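Local coordinates for protein-glutaminase (Chryseobacterium proteolyticum, PDB 2ZK9) that probably hydrolyses the side-chain amide of protein-bound glutamine, converting it to glutamate with release of ammonia, at residues A[16-21]-A[102-107]; A[48-53]-A[60-65]; A[120-125]-A[129-134]; A[135-138]-A[143-146]. One frame throughout, in Å; residues are numbered along the deposited sequence. Where two conformers were deposited one is given.

Interaction 1: residues A[16-21]-A[102-107]. Unlike the reference sequence in segment 16-21: E21 (reference Gln).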
loop_
_atom_site.group_PDB
_atom_site.type_symbol
_atom_site.label_atom_id
_atom_site.label_comp_id
_atom_site.label_asym_id
_atom_site.label_seq_id
_atom_site.Cartn_x
_atom_site.Cartn_y
_atom_site.Cartn_z
ATOM N N ASN A 16 10.212 6.430 6.528
ATOM C CA ASN A 16 10.100 7.877 6.606
ATOM C C ASN A 16 10.007 8.529 5.242
ATOM O O ASN A 16 9.243 9.500 5.036
ATOM C CB ASN A 16 11.293 8.424 7.431
ATOM C CG ASN A 16 11.197 8.074 8.888
ATOM O OD1 ASN A 16 10.144 7.798 9.465
ATOM N ND2 ASN A 16 12.409 8.078 9.480
ATOM N N GLN A 17 10.792 8.039 4.286
ATOM C CA GLN A 17 10.728 8.571 2.927
ATOM C C GLN A 17 9.332 8.414 2.348
ATOM O O GLN A 17 8.818 9.331 1.683
ATOM C CB GLN A 17 11.740 7.898 2.007
ATOM C CG GLN A 17 13.193 8.166 2.434
ATOM C CD GLN A 17 14.075 7.399 1.520
ATOM O OE1 GLN A 17 13.883 7.539 0.309
ATOM N NE2 GLN A 17 14.973 6.584 2.062
ATOM N N ILE A 18 8.732 7.271 2.569
ATOM C CA ILE A 18 7.336 7.032 2.099
ATOM C C ILE A 18 6.391 7.955 2.804
ATOM O O ILE A 18 5.549 8.598 2.155
ATOM C CB ILE A 18 7.008 5.536 2.321
ATOM C CG1 ILE A 18 7.754 4.660 1.289
ATOM C CG2 ILE A 18 5.512 5.345 2.197
ATOM C CD1 ILE A 18 7.747 3.205 1.626
ATOM N N LYS A 19 6.491 8.065 4.129
ATOM C CA LYS A 19 5.554 8.895 4.882
ATOM C C LYS A 19 5.667 10.342 4.455
ATOM O O LYS A 19 4.679 11.071 4.400
ATOM C CB LYS A 19 5.732 8.694 6.391
ATOM C CG LYS A 19 4.484 9.248 7.132
ATOM C CD LYS A 19 4.431 8.902 8.598
ATOM C CE LYS A 19 3.259 9.421 9.332
ATOM N NZ LYS A 19 3.369 9.258 10.780
ATOM N N ASN A 20 6.870 10.776 4.130
ATOM C CA ASN A 20 7.106 12.149 3.683
ATOM C C ASN A 20 6.405 12.483 2.381
ATOM O O ASN A 20 6.260 13.680 2.068
ATOM C CB ASN A 20 8.609 12.429 3.558
ATOM C CG ASN A 20 9.277 12.631 4.883
ATOM O OD1 ASN A 20 8.642 12.774 5.918
ATOM N ND2 ASN A 20 10.621 12.666 4.737
ATOM N N GLU A 21 5.976 11.503 1.595
ATOM C CA GLU A 21 5.258 11.729 0.363
ATOM C C GLU A 21 3.745 11.686 0.527
ATOM O O GLU A 21 3.021 11.730 -0.444
ATOM C CB GLU A 21 5.704 10.715 -0.726
ATOM C CG GLU A 21 7.171 10.885 -1.087
ATOM C CD GLU A 21 7.489 12.285 -1.553
ATOM O OE1 GLU A 21 8.592 12.833 -1.142
ATOM O OE2 GLU A 21 6.687 12.868 -2.303
ATOM N N ILE A 102 4.596 -2.230 4.810
ATOM C CA ILE A 102 4.505 -0.779 4.950
ATOM C C ILE A 102 3.200 -0.367 4.341
ATOM O O ILE A 102 2.937 -0.600 3.146
ATOM C CB ILE A 102 5.710 -0.050 4.353
ATOM C CG1 ILE A 102 6.989 -0.423 5.149
ATOM C CG2 ILE A 102 5.453 1.421 4.335
ATOM C CD1 ILE A 102 8.273 0.180 4.622
ATOM N N ASP A 103 2.317 0.231 5.151
ATOM C CA ASP A 103 1.045 0.700 4.656
ATOM C C ASP A 103 0.544 1.844 5.556
ATOM O O ASP A 103 -0.261 1.635 6.457
ATOM C CB ASP A 103 -0.029 -0.381 4.627
ATOM C CG ASP A 103 -1.333 0.098 4.072
ATOM O OD1 ASP A 103 -1.418 1.303 3.661
ATOM O OD2 ASP A 103 -2.271 -0.706 4.027
ATOM N N PRO A 104 0.984 3.058 5.284
ATOM C CA PRO A 104 0.512 4.220 6.065
ATOM C C PRO A 104 -0.945 4.534 5.954
ATOM O O PRO A 104 -1.418 5.390 6.712
ATOM C CB PRO A 104 1.395 5.356 5.514
ATOM C CG PRO A 104 2.642 4.706 5.055
ATOM C CD PRO A 104 2.117 3.436 4.413
ATOM N N SER A 105 -1.697 3.929 5.056
ATOM C CA SER A 105 -3.154 4.102 5.071
ATOM C C SER A 105 -3.819 3.421 6.274
ATOM O O SER A 105 -4.895 3.810 6.635
ATOM C CB SER A 105 -3.826 3.704 3.762
ATOM O OG SER A 105 -3.894 2.286 3.531
ATOM N N LEU A 106 -3.147 2.435 6.849
ATOM C CA LEU A 106 -3.633 1.689 8.010
ATOM C C LEU A 106 -2.732 1.839 9.224
ATOM O O LEU A 106 -3.231 1.682 10.338
ATOM C CB LEU A 106 -3.867 0.224 7.665
ATOM C CG LEU A 106 -4.952 -0.026 6.620
ATOM C CD1 LEU A 106 -5.012 -1.519 6.295
ATOM C CD2 LEU A 106 -6.294 0.485 7.073
ATOM N N PHE A 107 -1.444 1.994 9.044
ATOM C CA PHE A 107 -0.453 2.028 10.089
ATOM C C PHE A 107 0.498 3.175 9.812
ATOM O O PHE A 107 1.525 3.055 9.122
ATOM C CB PHE A 107 0.281 0.683 10.180
ATOM C CG PHE A 107 -0.641 -0.431 10.552
ATOM C CD1 PHE A 107 -0.920 -0.700 11.868
ATOM C CD2 PHE A 107 -1.203 -1.228 9.568
ATOM C CE1 PHE A 107 -1.720 -1.748 12.245
ATOM C CE2 PHE A 107 -2.044 -2.264 9.903
ATOM C CZ PHE A 107 -2.266 -2.543 11.228
#

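Interaction 2: residues A[48-53]-A[60-65]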
loop_
_atom_site.group_PDB
_atom_site.type_symbol
_atom_site.label_atom_id
_atom_site.label_comp_id
_atom_site.label_asym_id
_atom_site.label_seq_id
_atom_site.Cartn_x
_atom_site.Cartn_y
_atom_site.Cartn_z
ATOM N N LYS A 48 3.490 3.183 -5.930
ATOM C CA LYS A 48 4.255 4.400 -5.663
ATOM C C LYS A 48 5.220 4.200 -4.503
ATOM O O LYS A 48 6.364 4.659 -4.545
ATOM C CB LYS A 48 3.336 5.576 -5.418
ATOM C CG LYS A 48 3.995 6.934 -5.480
ATOM C CD LYS A 48 4.434 7.339 -6.879
ATOM C CE LYS A 48 4.926 8.756 -6.931
ATOM N NZ LYS A 48 5.471 9.124 -8.241
ATOM N N MET A 49 4.783 3.483 -3.461
ATOM C CA MET A 49 5.722 3.122 -2.392
ATOM C C MET A 49 6.878 2.310 -2.924
ATOM O O MET A 49 8.027 2.512 -2.542
ATOM C CB MET A 49 5.009 2.336 -1.286
ATOM C CG MET A 49 4.011 3.180 -0.501
ATOM S SD MET A 49 3.454 2.360 1.027
ATOM C CE MET A 49 2.270 1.176 0.403
ATOM N N ARG A 50 6.589 1.370 -3.817
ATOM C CA ARG A 50 7.636 0.560 -4.449
ATOM C C ARG A 50 8.588 1.432 -5.246
ATOM O O ARG A 50 9.786 1.202 -5.197
ATOM C CB ARG A 50 7.028 -0.523 -5.309
ATOM C CG ARG A 50 8.086 -1.272 -6.115
ATOM C CD ARG A 50 7.449 -2.425 -6.831
ATOM N NE ARG A 50 8.451 -3.164 -7.658
ATOM C CZ ARG A 50 8.639 -2.984 -8.928
ATOM N NH1 ARG A 50 7.899 -2.138 -9.678
ATOM N NH2 ARG A 50 9.584 -3.728 -9.543
ATOM N N GLN A 51 8.094 2.470 -5.937
ATOM C CA GLN A 51 8.963 3.364 -6.675
ATOM C C GLN A 51 9.952 4.029 -5.713
ATOM O O GLN A 51 11.129 4.228 -6.066
ATOM C CB GLN A 51 8.166 4.393 -7.464
ATOM C CG GLN A 51 9.010 5.364 -8.267
ATOM C CD GLN A 51 8.221 6.494 -8.895
ATOM O OE1 GLN A 51 7.512 7.187 -8.195
ATOM N NE2 GLN A 51 8.321 6.594 -10.242
ATOM N N ILE A 52 9.515 4.427 -4.530
ATOM C CA ILE A 52 10.414 5.031 -3.560
ATOM C C ILE A 52 11.502 4.023 -3.135
ATOM O O ILE A 52 12.679 4.357 -3.072
ATOM C CB ILE A 52 9.649 5.595 -2.358
ATOM C CG1 ILE A 52 8.759 6.755 -2.849
ATOM C CG2 ILE A 52 10.596 5.983 -1.257
ATOM C CD1 ILE A 52 7.741 7.229 -1.875
ATOM N N LEU A 53 11.121 2.782 -2.887
ATOM C CA LEU A 53 12.139 1.773 -2.586
ATOM C C LEU A 53 13.120 1.628 -3.763
ATOM O O LEU A 53 14.335 1.590 -3.544
ATOM C CB LEU A 53 11.530 0.388 -2.270
ATOM C CG LEU A 53 11.397 0.100 -0.731
ATOM C CD1 LEU A 53 10.462 1.072 -0.070
ATOM C CD2 LEU A 53 10.928 -1.317 -0.533
ATOM N N CYS A 60 10.712 -4.943 -3.466
ATOM C CA CYS A 60 9.892 -5.542 -2.450
ATOM C C CYS A 60 8.908 -6.491 -3.117
ATOM O O CYS A 60 8.849 -6.596 -4.333
ATOM C CB CYS A 60 9.166 -4.461 -1.665
ATOM S SG CYS A 60 8.102 -3.403 -2.666
ATOM N N GLU A 61 8.148 -7.175 -2.249
ATOM C CA GLU A 61 6.969 -7.909 -2.703
ATOM C C GLU A 61 5.743 -7.062 -2.553
ATOM O O GLU A 61 5.749 -6.004 -1.862
ATOM C CB GLU A 61 6.837 -9.205 -1.869
ATOM C CG GLU A 61 7.906 -10.244 -2.240
ATOM C CD GLU A 61 7.882 -11.376 -1.256
ATOM O OE1 GLU A 61 8.373 -11.211 -0.116
ATOM O OE2 GLU A 61 7.272 -12.461 -1.577
ATOM N N LYS A 62 4.635 -7.496 -3.101
ATOM C CA LYS A 62 3.288 -7.059 -2.736
ATOM C C LYS A 62 2.665 -8.171 -1.907
ATOM O O LYS A 62 2.895 -9.348 -2.193
ATOM C CB LYS A 62 2.405 -6.775 -3.927
ATOM C CG LYS A 62 2.873 -5.736 -4.911
ATOM C CD LYS A 62 2.874 -4.318 -4.351
ATOM C CE LYS A 62 3.500 -3.310 -5.275
ATOM N NZ LYS A 62 2.786 -3.294 -6.565
ATOM N N GLN A 63 1.812 -7.803 -0.958
ATOM C CA GLN A 63 0.857 -8.768 -0.440
ATOM C C GLN A 63 -0.543 -8.259 -0.793
ATOM O O GLN A 63 -0.876 -7.105 -0.523
ATOM C CB GLN A 63 0.967 -8.987 1.068
ATOM C CG GLN A 63 0.068 -10.116 1.558
ATOM C CD GLN A 63 0.328 -10.565 2.968
ATOM O OE1 GLN A 63 -0.465 -10.315 3.882
ATOM N NE2 GLN A 63 1.484 -11.193 3.200
ATOM N N PHE A 64 -1.326 -9.145 -1.404
ATOM C CA PHE A 64 -2.719 -8.938 -1.700
ATOM C C PHE A 64 -3.554 -9.721 -0.721
ATOM O O PHE A 64 -3.275 -10.901 -0.500
ATOM C CB PHE A 64 -3.066 -9.381 -3.117
ATOM C CG PHE A 64 -2.423 -8.543 -4.193
ATOM C CD1 PHE A 64 -3.090 -7.471 -4.768
ATOM C CD2 PHE A 64 -1.138 -8.802 -4.657
ATOM C CE1 PHE A 64 -2.514 -6.662 -5.718
ATOM C CE2 PHE A 64 -0.533 -8.001 -5.608
ATOM C CZ PHE A 64 -1.229 -6.918 -6.160
ATOM N N VAL A 65 -4.596 -9.108 -0.161
ATOM C CA VAL A 65 -5.531 -9.812 0.704
ATOM C C VAL A 65 -6.919 -9.612 0.126
ATOM O O VAL A 65 -7.215 -8.533 -0.392
ATOM C CB VAL A 65 -5.389 -9.311 2.176
ATOM C CG1 VAL A 65 -5.623 -7.836 2.353
ATOM C CG2 VAL A 65 -6.324 -10.096 3.088
#

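Interaction 3: residues A[120-125]-A[129-134]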
loop_
_atom_site.group_PDB
_atom_site.type_symbol
_atom_site.label_atom_id
_atom_site.label_comp_id
_atom_site.label_asym_id
_atom_site.label_seq_id
_atom_site.Cartn_x
_atom_site.Cartn_y
_atom_site.Cartn_z
ATOM N N ALA A 120 -6.052 -5.708 10.356
ATOM C CA ALA A 120 -6.610 -4.380 10.184
ATOM C C ALA A 120 -7.496 -4.261 8.980
ATOM O O ALA A 120 -8.245 -3.276 8.867
ATOM C CB ALA A 120 -5.498 -3.348 10.122
ATOM N N CYS A 121 -7.424 -5.224 8.050
ATOM C CA CYS A 121 -8.319 -5.282 6.899
ATOM C C CYS A 121 -9.618 -6.006 7.175
ATOM O O CYS A 121 -10.456 -6.105 6.282
ATOM C CB CYS A 121 -7.583 -5.962 5.735
ATOM S SG CYS A 121 -6.143 -5.074 5.129
ATOM N N VAL A 122 -9.782 -6.516 8.398
ATOM C CA VAL A 122 -11.013 -7.168 8.822
ATOM C C VAL A 122 -11.413 -6.575 10.173
ATOM O O VAL A 122 -11.625 -7.272 11.165
ATOM C CB VAL A 122 -10.904 -8.693 8.813
ATOM C CG1 VAL A 122 -10.948 -9.169 7.346
ATOM C CG2 VAL A 122 -9.684 -9.216 9.555
ATOM N N ASN A 123 -11.550 -5.253 10.208
ATOM C CA ASN A 123 -11.787 -4.489 11.420
ATOM C C ASN A 123 -13.281 -4.523 11.746
ATOM O O ASN A 123 -14.069 -3.858 11.073
ATOM C CB ASN A 123 -11.256 -3.071 11.216
ATOM C CG ASN A 123 -11.312 -2.262 12.476
ATOM O OD1 ASN A 123 -12.132 -2.472 13.349
ATOM N ND2 ASN A 123 -10.404 -1.292 12.531
ATOM N N THR A 124 -13.653 -5.248 12.773
ATOM C CA THR A 124 -15.070 -5.396 13.105
ATOM C C THR A 124 -15.699 -4.208 13.778
ATOM O O THR A 124 -16.913 -4.174 13.927
ATOM C CB THR A 124 -15.247 -6.655 13.956
ATOM O OG1 THR A 124 -14.449 -6.566 15.137
ATOM C CG2 THR A 124 -14.891 -7.910 13.166
ATOM N N SER A 125 -14.949 -3.134 14.063
ATOM C CA SER A 125 -15.589 -1.853 14.360
ATOM C C SER A 125 -16.316 -1.290 13.122
ATOM O O SER A 125 -17.051 -0.302 13.217
ATOM C CB SER A 125 -14.637 -0.844 14.977
ATOM O OG SER A 125 -13.666 -0.382 14.060
ATOM N N ALA A 129 -16.578 -9.018 8.928
ATOM C CA ALA A 129 -15.413 -8.962 8.074
ATOM C C ALA A 129 -14.689 -10.292 8.099
ATOM O O ALA A 129 -14.648 -10.944 9.132
ATOM C CB ALA A 129 -14.490 -7.842 8.525
ATOM N N SER A 130 -14.100 -10.688 6.978
ATOM C CA SER A 130 -13.349 -11.929 6.921
ATOM C C SER A 130 -12.389 -11.910 5.732
ATOM O O SER A 130 -12.669 -11.303 4.706
ATOM C CB SER A 130 -14.257 -13.155 6.800
ATOM O OG SER A 130 -15.101 -13.086 5.686
ATOM N N VAL A 131 -11.280 -12.618 5.888
ATOM C CA VAL A 131 -10.301 -12.855 4.819
ATOM C C VAL A 131 -10.637 -14.170 4.116
ATOM O O VAL A 131 -10.778 -15.185 4.771
ATOM C CB VAL A 131 -8.874 -12.897 5.367
ATOM C CG1 VAL A 131 -7.888 -13.348 4.305
ATOM C CG2 VAL A 131 -8.439 -11.551 5.967
ATOM N N SER A 132 -10.770 -14.127 2.800
ATOM C CA SER A 132 -10.995 -15.330 2.012
ATOM C C SER A 132 -9.672 -15.918 1.538
ATOM O O SER A 132 -9.513 -17.152 1.483
ATOM C CB SER A 132 -11.872 -15.115 0.794
ATOM O OG SER A 132 -11.409 -14.066 -0.023
ATOM N N SER A 133 -8.664 -15.109 1.205
ATOM C CA SER A 133 -7.350 -15.595 0.820
ATOM C C SER A 133 -6.364 -14.413 0.879
ATOM O O SER A 133 -6.755 -13.265 0.969
ATOM C CB SER A 133 -7.314 -16.180 -0.601
ATOM O OG SER A 133 -7.530 -15.188 -1.574
ATOM N N TYR A 134 -5.081 -14.744 0.784
ATOM C CA TYR A 134 -4.046 -13.727 0.588
ATOM C C TYR A 134 -2.928 -14.334 -0.226
ATOM O O TYR A 134 -2.784 -15.573 -0.272
ATOM C CB TYR A 134 -3.520 -13.111 1.880
ATOM C CG TYR A 134 -2.582 -13.937 2.679
ATOM C CD1 TYR A 134 -3.110 -14.877 3.577
ATOM C CD2 TYR A 134 -1.206 -13.849 2.594
ATOM C CE1 TYR A 134 -2.282 -15.657 4.328
ATOM C CE2 TYR A 134 -0.349 -14.635 3.356
ATOM C CZ TYR A 134 -0.920 -15.560 4.235
ATOM O OH TYR A 134 -0.165 -16.369 5.019
#

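Interaction 4: residues A[135-138]-A[143-146]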
loop_
_atom_site.group_PDB
_atom_site.type_symbol
_atom_site.label_atom_id
_atom_site.label_comp_id
_atom_site.label_asym_id
_atom_site.label_seq_id
_atom_site.Cartn_x
_atom_site.Cartn_y
_atom_site.Cartn_z
ATOM N N ALA A 135 -2.141 -13.515 -0.880
ATOM C CA ALA A 135 -1.051 -14.007 -1.730
ATOM C C ALA A 135 0.046 -12.950 -1.780
ATOM O O ALA A 135 -0.238 -11.763 -1.896
ATOM C CB ALA A 135 -1.576 -14.263 -3.122
ATOM N N ASN A 136 1.270 -13.405 -1.779
ATOM C CA ASN A 136 2.413 -12.557 -2.031
ATOM C C ASN A 136 2.798 -12.635 -3.480
ATOM O O ASN A 136 2.708 -13.706 -4.085
ATOM C CB ASN A 136 3.634 -12.971 -1.215
ATOM C CG ASN A 136 3.370 -12.792 0.285
ATOM O OD1 ASN A 136 2.572 -11.975 0.704
ATOM N ND2 ASN A 136 4.109 -13.521 1.061
ATOM N N THR A 137 3.236 -11.529 -4.064
ATOM C CA THR A 137 3.729 -11.482 -5.415
ATOM C C THR A 137 5.033 -10.706 -5.446
ATOM O O THR A 137 5.352 -9.938 -4.551
ATOM C CB THR A 137 2.766 -10.811 -6.398
ATOM O OG1 THR A 137 2.686 -9.399 -6.117
ATOM C CG2 THR A 137 1.350 -11.361 -6.295
ATOM N N ALA A 138 5.731 -10.826 -6.563
ATOM C CA ALA A 138 6.788 -9.851 -6.845
ATOM C C ALA A 138 6.221 -8.446 -6.803
ATOM O O ALA A 138 5.050 -8.189 -7.151
ATOM C CB ALA A 138 7.364 -10.127 -8.255
ATOM N N TYR A 143 -1.591 -5.452 -9.931
ATOM C CA TYR A 143 -2.814 -6.066 -9.414
ATOM C C TYR A 143 -2.752 -7.580 -9.721
ATOM O O TYR A 143 -2.340 -7.981 -10.794
ATOM C CB TYR A 143 -4.076 -5.465 -9.990
ATOM C CG TYR A 143 -5.336 -6.162 -9.566
ATOM C CD1 TYR A 143 -5.788 -6.096 -8.218
ATOM C CD2 TYR A 143 -6.036 -7.001 -10.413
ATOM C CE1 TYR A 143 -6.910 -6.770 -7.794
ATOM C CE2 TYR A 143 -7.164 -7.663 -10.013
ATOM C CZ TYR A 143 -7.602 -7.540 -8.706
ATOM O OH TYR A 143 -8.734 -8.248 -8.354
ATOM N N ARG A 144 -3.235 -8.348 -8.758
ATOM C CA ARG A 144 -3.372 -9.791 -8.815
ATOM C C ARG A 144 -4.823 -10.159 -8.550
ATOM O O ARG A 144 -5.326 -9.842 -7.472
ATOM C CB ARG A 144 -2.511 -10.500 -7.762
ATOM C CG ARG A 144 -2.786 -11.995 -7.691
ATOM C CD ARG A 144 -1.963 -12.677 -6.612
ATOM N NE ARG A 144 -2.145 -14.132 -6.584
ATOM C CZ ARG A 144 -3.171 -14.756 -6.027
ATOM N NH1 ARG A 144 -4.139 -14.098 -5.453
ATOM N NH2 ARG A 144 -3.231 -16.079 -6.048
ATOM N N SER A 145 -5.467 -10.786 -9.524
ATOM C CA SER A 145 -6.846 -11.217 -9.273
ATOM C C SER A 145 -6.880 -12.411 -8.333
ATOM O O SER A 145 -5.887 -13.093 -8.178
ATOM C CB SER A 145 -7.474 -11.589 -10.635
ATOM O OG SER A 145 -6.964 -12.825 -11.038
ATOM N N PRO A 146 -8.029 -12.703 -7.691
ATOM C CA PRO A 146 -8.114 -13.889 -6.825
ATOM C C PRO A 146 -7.772 -15.160 -7.582
ATOM O O PRO A 146 -7.341 -16.098 -6.916
ATOM C CB PRO A 146 -9.548 -13.872 -6.335
ATOM C CG PRO A 146 -9.938 -12.409 -6.443
ATOM C CD PRO A 146 -9.218 -11.894 -7.651
#

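Interaction 1: residues A[16-21]-A[102-107]
I18 meets I102 and P104, and these three residues make the whole contact. The meeting is purely apolar. The two branches of I18 have different partners. Its ethyl branch ends at CD1, which lies 4.0 Å from CG2 of I102. Its other methyl, CG2, lies 4.1 Å from CG of P104. The split follows from the first torsion of I18 (chi1 -73°), which sets CG2 opposite the backbone N and puts the ethyl branch beside that N. I102 offers its short branch, CG2, to the helix. The two isoleucines cross at a slant, whereas the side chains of I18 and P104 stand about at right angles. The approaches are ordinary van der Waals distances.

The side-chain hydrogen bonds near the contact lie mainly in the loop. D103 turns its side chain from the helix. Its OD1 takes two bonds from S105, one from OG at 2.7 Å on the syn side of the carboxylate. The other comes from S105 N at 3.0 Å, from above the carboxylate plane, and closes an Asx turn. The backbone O of D103 also accepts from L106 N and F107 N. OD2 of D103 binds H83 NE2 and W117 NE1. An aspartate bound to this histidine nitrogen is consistent with the Cys-His-Asp triad of papain-like enzymes.

K19 NZ adds a bond from the helix to S108 O. F35 and M49 touch both I18 and P104. The contact thus joins the end of helix 8-19 to the exit of strand 97-102, with helix 42-55 alongside and I102 resting on strand 82-91.

Interaction 2: residues A[48-53]-A[60-65]
C60 points its side chain at helix 42-55 and is met there by R50 and L53, one helical turn apart. The two helix residues touch different parts of it. CD2 of L53 lies against CB of C60 at 3.8 Å. The aliphatic root of R50 lies by the sulfur, with R50 CB 4.1 Å from C60 SG. The chi1 of C60 (59°) holds SG between its own backbone N and carbonyl carbon, and from there it faces the helix.

R50 then runs out fully extended. Its CG is opposite the backbone N (chi1 173°), and the straight chain carries CD to within 4.3 Å of CE of K62. K62 starts out beside the helix and comes nearer only at its end. The two chains meet through their carbons, while R50 NE and K62 NZ stay 5.8 Å apart. Each like charge has its own partners. R50 NE forms a salt bridge with D59 OD1. K62 NZ bonds to V141 O, G139 O and H47 ND1, so the lysine ties strand and helix to the link between strands 130-138 and 141-144.

M49 and L53 also touch I18, which links this layer to helix 8-19. A helix laid through buried side chains on a largely antiparallel sheet is typical of the alpha/beta core of papain-like enzymes, consistent with the clan of this family.

Interaction 3: residues A[120-125]-A[129-134]
V122 and A129 face each other across the loop that leads from helix 114-120 into strand 130-138. An Asx turn at N123 bends the chain in this loop, and the C77-C126 disulfide ties its middle to strand 77-80. The contact lies at the surface and is mostly apolar.

A129 places its methyl on the root of V122. Its CB is 3.6 Å from V122 CA and 3.7 Å from V122 CB. The two side chains point at each other, and the residues have the closest approach of CA atoms between the segments, 4.8 Å. One branch of V122 reaches further along the strand. CG1 lies beside the backbone N and opposite the carbonyl carbon (chi1 -75°). It presses on the backbone of S130, with 3.5 Å from V122 CG1 to S130 C. The same methyl then meets CG2 of V131 at 3.7 Å. V122 therefore spans three successive residues of the other segment, and S130 takes part through its backbone while its side chain turns away.

Strand 69-72 lies close by: V122 touches L69, A129 touches K70, and C121 and N123 make backbone bonds to K70. Further along, S132 and S133 both face Y66 in a classic beta bulge, where strand 130-138 pairs with strand 61-66.

The Asx turn rests on N123 OD1, which two groups of S125 grip from the same face of the amide. S125 N is 3.0 Å from N123 OD1 and tilts 20° from the carbonyl plane. S125 OG is nearer, 2.7 Å from N123 OD1, and sits well above that plane.

Interaction 4: residues A[135-138]-A[143-146]
T137 OG1 donates to A138 O at 2.8 Å, from 42° above the carbonyl plane, while the methyl of the same T137 side chain reaches across to R144. The bond stays on the strand and is consistent with holding the side chain in this rotation. With chi1 at 69°, OG1 sits between the backbone N and the carbonyl carbon, and CG2 is turned opposite the carbonyl carbon. CG2 then lies 3.6 Å from CD of R144, and the two side chains pass at a slant.

R144 has two conformers, and the account holds for the one given. Its chain is extended from CG to NE and travels along segment 135-138, past T137 to A135. There the methyl of A135 sits over one face of the guanidinium, 3.3 Å above the plane and over its centre. The nearest pair is A135 CB and R144 CZ at 3.4 Å. NE and NH1 of R144 are each 3.5 Å from the same A135 CB, which fits a methyl placed squarely over the flat group. The charged group is not left to this apolar cover alone. R144 NE also bonds to N148 OD1, in the loop before strand 150-152.

Y150 touches both T137 and R144, while Y66 OH bonds to R144 O. The backbones of A135 and T137 pair with F64 and K62. The contact thus sits where strand 130-138, an edge of the main sheet, gives way after a short break to strand 141-144. That strand pairs with 150-152 in a separate antiparallel beta hairpin.

How the interactions relate
Interactions 1 and 2 are buried and share the packing of helix 42-55: M49 touches I18, I102 and P104 of interaction 1. Interaction 3 is at the surface, and interaction 4 is partly buried. These two use successive parts of strand 130-138, which pairs with strand 61-66 of interaction 2; the side chains of Q63 and N136 add a hydrogen bond between these strands. F107 and L106 of interaction 1 also pack on A120, and L106 on C121, of interaction 3. Interactions 1 and 3 are mainly aliphatic; interactions 2 and 4 add the long chains of charged residues, whose polar ends find partners elsewhere.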